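Long-range contacts in nucleoside-triphosphatase THEP1 (Aquifex aeolicus, PDB 1YE8), which hydrolyses the nucleoside triphosphates ATP, GTP, CTP, TTP and UTP to nucleoside diphosphates and phosphate, and has no kinase activity: residues 44-48 with 59-63; 1-5 with 172-176. All coordinates share one frame; numbering follows the deposited sequence.

Contact 1: residues 44-48 with 59-63; sequences RTGFR and FSSKF
Phe47 and Ser60 form the hydrogen-bonded antiparallel pair of this contact: Phe47 N donates to Ser60 O at 2.8 Å. The return bond is shared, since Phe47 O takes Phe59 N at 3.1 Å and Ser60 N only weakly. Two residues thus face one, the classic beta bulge, and an extra residue is absorbed without breaking the pairing. Further on, Lys62 N reaches Thr45 O at 2.8 Å in a nearly straight bond (169°). Between these bonds Gly46 faces Ser61 as a non-hydrogen-bonded pair. Glycine suits this place because a CB on it would lie 2.5 Å from Ser60 O, a clash.

All of this belongs to the beta hairpin of strands 46-51 and 56-61, in the antiparallel sheet. Strand 31-36 flanks it at Val36, which Thr45 and Gly46 face together in a second classic bulge.

Two rings pack over the pairing, touching each other through Phe47 CB and Phe59 CE1 at 4.3 Å. With its CG wedged between the backbone N and the carbonyl carbon (chi1 72°), Phe59 swings its ring across to the other strand, where CD1 comes to 3.7 Å from Phe47 O and the ring edge meets Arg48 C. With an alanine in its place, the backbone at Phe47 and Arg48 would probably lose this cover and Phe80 its ring partner, leaving a gap there. The Phe47 ring brings CD1 to 3.9 Å from Ser60 OG, while its CZ lies over the rim of one face of the Arg44 guanidinium, a neighbour on the same segment, whose nitrogens bind Glu35 and Tyr73.

Polar links lie at the hairpin's open end. One water joins Arg44 O to NZ of the extended Lys62; another bridges Thr45 OG1 and Ser61 OG. The short serine also makes an ST turn, its OG accepting from Phe63 N at 3.0 Å.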
loop_
_atom_site.group_PDB
_atom_site.type_symbol
_atom_site.label_atom_id
_atom_site.label_comp_id
_atom_site.label_asym_id
_atom_site.label_seq_id
_atom_site.Cartn_x
_atom_site.Cartn_y
_atom_site.Cartn_z
ATOM N N ARG A 44 -7.147 -1.990 -19.370
ATOM C CA ARG A 44 -6.164 -1.315 -18.434
ATOM C C ARG A 44 -5.001 -0.658 -19.175
ATOM O O ARG A 44 -4.318 -1.300 -19.980
ATOM C CB ARG A 44 -5.597 -2.293 -17.400
ATOM C CG ARG A 44 -4.733 -1.616 -16.335
ATOM C CD ARG A 44 -4.257 -2.535 -15.234
ATOM N NE ARG A 44 -3.213 -3.444 -15.698
ATOM C CZ ARG A 44 -2.705 -4.443 -14.988
ATOM N NH1 ARG A 44 -3.145 -4.689 -13.757
ATOM N NH2 ARG A 44 -1.741 -5.199 -15.506
ATOM N N THR A 45 -4.776 0.621 -18.873
ATOM C CA THR A 45 -3.693 1.389 -19.497
ATOM C C THR A 45 -2.734 1.999 -18.486
ATOM O O THR A 45 -1.721 2.562 -18.864
ATOM C CB THR A 45 -4.252 2.564 -20.313
ATOM O OG1 THR A 45 -4.937 3.460 -19.432
ATOM C CG2 THR A 45 -5.327 2.109 -21.324
ATOM N N GLY A 46 -3.059 1.923 -17.206
ATOM C CA GLY A 46 -2.198 2.525 -16.209
ATOM C C GLY A 46 -2.694 2.347 -14.798
ATOM O O GLY A 46 -3.613 1.550 -14.538
ATOM N N PHE A 47 -2.087 3.120 -13.898
ATOM C CA PHE A 47 -2.352 3.061 -12.464
ATOM C C PHE A 47 -2.384 4.456 -11.865
ATOM O O PHE A 47 -1.544 5.304 -12.193
ATOM C CB PHE A 47 -1.301 2.206 -11.751
ATOM C CG PHE A 47 -1.240 0.789 -12.253
ATOM C CD1 PHE A 47 -0.458 0.467 -13.359
ATOM C CD2 PHE A 47 -1.987 -0.220 -11.637
ATOM C CE1 PHE A 47 -0.398 -0.838 -13.839
ATOM C CE2 PHE A 47 -1.936 -1.532 -12.119
ATOM C CZ PHE A 47 -1.136 -1.833 -13.221
ATOM N N ARG A 48 -3.318 4.651 -10.939
ATOM C CA ARG A 48 -3.582 5.923 -10.290
ATOM C C ARG A 48 -3.401 5.775 -8.784
ATOM O O ARG A 48 -3.961 4.873 -8.180
ATOM C CB ARG A 48 -5.031 6.364 -10.599
ATOM C CG ARG A 48 -5.346 7.801 -10.256
ATOM C CD ARG A 48 -6.782 8.222 -10.546
ATOM N NE ARG A 48 -7.465 7.354 -11.497
ATOM C CZ ARG A 48 -7.804 7.690 -12.745
ATOM N NH1 ARG A 48 -7.523 8.890 -13.242
ATOM N NH2 ARG A 48 -8.431 6.811 -13.505
ATOM N N PHE A 59 0.257 7.798 -12.134
ATOM C CA PHE A 59 1.714 7.795 -12.043
ATOM C C PHE A 59 2.398 6.718 -12.881
ATOM O O PHE A 59 3.613 6.702 -12.987
ATOM C CB PHE A 59 2.168 7.682 -10.576
ATOM C CG PHE A 59 1.944 6.308 -9.951
ATOM C CD1 PHE A 59 0.731 5.997 -9.345
ATOM C CD2 PHE A 59 2.955 5.362 -9.945
ATOM C CE1 PHE A 59 0.516 4.738 -8.748
ATOM C CE2 PHE A 59 2.746 4.090 -9.369
ATOM C CZ PHE A 59 1.516 3.788 -8.764
ATOM N N SER A 60 1.623 5.815 -13.473
ATOM C CA SER A 60 2.188 4.785 -14.324
ATOM C C SER A 60 1.219 4.568 -15.464
ATOM O O SER A 60 0.021 4.450 -15.233
ATOM C CB SER A 60 2.362 3.494 -13.530
ATOM O OG SER A 60 2.813 2.440 -14.357
ATOM N N SER A 61 1.726 4.534 -16.695
ATOM C CA SER A 61 0.842 4.432 -17.855
ATOM C C SER A 61 1.577 3.867 -19.055
ATOM O O SER A 61 2.767 4.126 -19.240
ATOM C CB SER A 61 0.268 5.813 -18.234
ATOM O OG SER A 61 -0.574 5.751 -19.393
ATOM N N LYS A 62 0.841 3.120 -19.878
ATOM C CA LYS A 62 1.319 2.732 -21.205
ATOM C C LYS A 62 1.652 3.944 -22.093
ATOM O O LYS A 62 2.438 3.805 -23.022
ATOM C CB LYS A 62 0.313 1.799 -21.891
ATOM C CG LYS A 62 0.144 0.487 -21.136
ATOM C CD LYS A 62 -0.688 -0.524 -21.883
ATOM C CE LYS A 62 -0.696 -1.807 -21.109
ATOM N NZ LYS A 62 -0.935 -2.987 -21.955
ATOM N N PHE A 63 1.082 5.116 -21.800
ATOM C CA PHE A 63 1.404 6.316 -22.580
ATOM C C PHE A 63 2.646 7.043 -22.090
ATOM O O PHE A 63 3.161 7.926 -22.790
ATOM C CB PHE A 63 0.253 7.325 -22.538
ATOM C CG PHE A 63 -1.036 6.839 -23.131
ATOM C CD1 PHE A 63 -1.122 6.493 -24.484
ATOM C CD2 PHE A 63 -2.187 6.783 -22.348
ATOM C CE1 PHE A 63 -2.335 6.061 -25.034
ATOM C CE2 PHE A 63 -3.410 6.353 -22.888
ATOM C CZ PHE A 63 -3.483 5.994 -24.234
HETATM O O HOH W 1 -3.814 -2.115 -22.511
HETATM O O HOH W 2 -3.143 5.557 -18.482
#

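Contact 2: residues 1-5 with 172-176; sequences MKIII and ILSLL
Met1, modelled as selenomethionine, lies against Leu175 and Leu176 at the end of helix 168-175, and its side chain can be followed outward. CB points toward the helix, with CG placed anti to the backbone N (chi1 172°). CG meets CD2 of Leu176 at 3.7 Å. The chain then bends at chi2 and chi3, so that it folds along the helix end instead of running past it. SE settles 4.0 Å from Leu175 CB, the two side chains crossing at about a right angle. The terminal CE reaches Leu175 O at 3.3 Å and also touches CD2 of that leucine. Methionine is here as the first residue of the chain, and its flexible, unbranched side chain can bend round a helix end at the exposed margin of the contact.

Deeper in, the chains are branched and stiff. Ile3 spreads its branches over two partners: CG1 meets Leu176 CD2 at 4.0 Å, and CG2 meets CG2 of Ile172 at 4.1 Å. Leu176 CD2 therefore fits between Met1 and Ile3. Ile5 adds a tip-to-tip contact, its CD1 4.3 Å from Ile172 CD1. Ile3 and Ile5 point from the same side of the strand, as does Met1 just before it, and beta-branched isoleucine both favours the extended backbone and gives that side a broad apolar surface.

Leu176 is the first residue to leave helical geometry, though its N still bonds to Ile172 O at 3.1 Å; its side chain turns back so that CD2 touches the strand side chains.

Strand 2-6 runs parallel between strands 132-136 and 156-159 in the RecA-like sheet of this P-loop NTPase. Helix 168-175 packs over it beside helix 13-24, with Ile172 meeting Ile20 and Ile158, and Ile5 meeting Leu16, Ile20 and Val134.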
loop_
_atom_site.group_PDB
_atom_site.type_symbol
_atom_site.label_atom_id
_atom_site.label_comp_id
_atom_site.label_asym_id
_atom_site.label_seq_id
_atom_site.Cartn_x
_atom_site.Cartn_y
_atom_site.Cartn_z
HETATM N N MSE A 1 0.543 -3.061 15.288
HETATM C CA MSE A 1 -0.037 -4.158 14.454
HETATM C C MSE A 1 0.274 -3.859 12.982
HETATM O O MSE A 1 -0.043 -2.772 12.497
HETATM C CB MSE A 1 -1.549 -4.240 14.712
HETATM C CG MSE A 1 -2.328 -5.179 13.812
HETATM SE SE MSE A 1 -2.027 -7.030 14.270
HETATM C CE MSE A 1 -2.489 -7.037 16.158
ATOM N N LYS A 2 0.916 -4.800 12.293
ATOM C CA LYS A 2 1.231 -4.649 10.857
ATOM C C LYS A 2 0.468 -5.736 10.122
ATOM O O LYS A 2 0.689 -6.924 10.387
ATOM C CB LYS A 2 2.736 -4.830 10.560
ATOM C CG LYS A 2 3.737 -3.956 11.333
ATOM C CD LYS A 2 3.638 -2.501 10.906
ATOM C CE LYS A 2 4.684 -1.576 11.520
ATOM N NZ LYS A 2 4.714 -1.625 13.003
ATOM N N ILE A 3 -0.448 -5.344 9.242
ATOM C CA ILE A 3 -1.199 -6.298 8.420
ATOM C C ILE A 3 -0.623 -6.232 7.014
ATOM O O ILE A 3 -0.673 -5.156 6.380
ATOM C CB ILE A 3 -2.714 -5.908 8.348
ATOM C CG1 ILE A 3 -3.333 -5.690 9.741
ATOM C CG2 ILE A 3 -3.485 -6.942 7.529
ATOM C CD1 ILE A 3 -3.419 -6.947 10.574
ATOM N N ILE A 4 -0.076 -7.352 6.534
ATOM C CA ILE A 4 0.518 -7.417 5.200
ATOM C C ILE A 4 -0.358 -8.322 4.357
ATOM O O ILE A 4 -0.497 -9.518 4.641
ATOM C CB ILE A 4 1.957 -7.965 5.261
ATOM C CG1 ILE A 4 2.818 -7.099 6.180
ATOM C CG2 ILE A 4 2.549 -8.018 3.845
ATOM C CD1 ILE A 4 4.219 -7.563 6.362
ATOM N N ILE A 5 -0.936 -7.756 3.301
ATOM C CA ILE A 5 -1.835 -8.482 2.404
ATOM C C ILE A 5 -1.110 -8.755 1.097
ATOM O O ILE A 5 -0.593 -7.846 0.443
ATOM C CB ILE A 5 -3.121 -7.667 2.141
ATOM C CG1 ILE A 5 -3.864 -7.376 3.447
ATOM C CG2 ILE A 5 -4.028 -8.411 1.135
ATOM C CD1 ILE A 5 -4.836 -6.211 3.354
ATOM N N ILE A 172 -9.133 -9.302 9.991
ATOM C CA ILE A 172 -8.249 -8.135 9.947
ATOM C C ILE A 172 -8.728 -7.046 10.910
ATOM O O ILE A 172 -7.947 -6.550 11.730
ATOM C CB ILE A 172 -8.140 -7.595 8.486
ATOM C CG1 ILE A 172 -7.406 -8.613 7.601
ATOM C CG2 ILE A 172 -7.428 -6.225 8.455
ATOM C CD1 ILE A 172 -7.428 -8.270 6.105
ATOM N N LEU A 173 -10.014 -6.699 10.825
ATOM C CA LEU A 173 -10.556 -5.615 11.654
ATOM C C LEU A 173 -10.531 -5.906 13.158
ATOM O O LEU A 173 -10.299 -4.996 13.949
ATOM C CB LEU A 173 -11.948 -5.186 11.179
ATOM C CG LEU A 173 -11.978 -4.522 9.793
ATOM C CD1 LEU A 173 -13.413 -4.243 9.408
ATOM C CD2 LEU A 173 -11.161 -3.228 9.735
ATOM N N SER A 174 -10.714 -7.170 13.535
ATOM C CA SER A 174 -10.558 -7.574 14.934
ATOM C C SER A 174 -9.126 -7.377 15.446
ATOM O O SER A 174 -8.916 -6.878 16.560
ATOM C CB SER A 174 -10.988 -9.026 15.137
ATOM O OG SER A 174 -10.788 -9.414 16.489
ATOM N N LEU A 175 -8.145 -7.769 14.629
ATOM C CA LEU A 175 -6.733 -7.627 14.987
ATOM C C LEU A 175 -6.345 -6.167 15.169
ATOM O O LEU A 175 -5.590 -5.828 16.080
ATOM C CB LEU A 175 -5.829 -8.307 13.948
ATOM C CG LEU A 175 -5.769 -9.833 14.083
ATOM C CD1 LEU A 175 -5.306 -10.485 12.791
ATOM C CD2 LEU A 175 -4.875 -10.219 15.263
ATOM N N LEU A 176 -6.865 -5.306 14.301
ATOM C CA LEU A 176 -6.768 -3.870 14.512
ATOM C C LEU A 176 -7.761 -3.574 15.652
ATOM O O LEU A 176 -8.622 -4.394 15.940
ATOM C CB LEU A 176 -7.086 -3.117 13.209
ATOM C CG LEU A 176 -6.165 -3.405 11.997
ATOM C CD1 LEU A 176 -6.766 -2.913 10.691
ATOM C CD2 LEU A 176 -4.747 -2.833 12.179
#

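In the fold
Contact 1 lies within the antiparallel sheet, while contact 2 sets a helix against a strand of the parallel one, on opposite sides of the chain's centre; their centres are 29 Å apart and their nearest atoms about 14 Å. Contact 2 closes a loop of the chain from end to end, and contact 1 is nested inside it. One end of each comes near the inferred nucleotide site. Strand 2-6 leads into the loop of residues 7-14, inferred to bind ATP, and the side chain of Ile5 lies about 4 Å from that of Lys13. From the other sheet, the side chain of Phe47 comes to about 6 Å from the bound magnesium ion, against about 9 Å for Ile5.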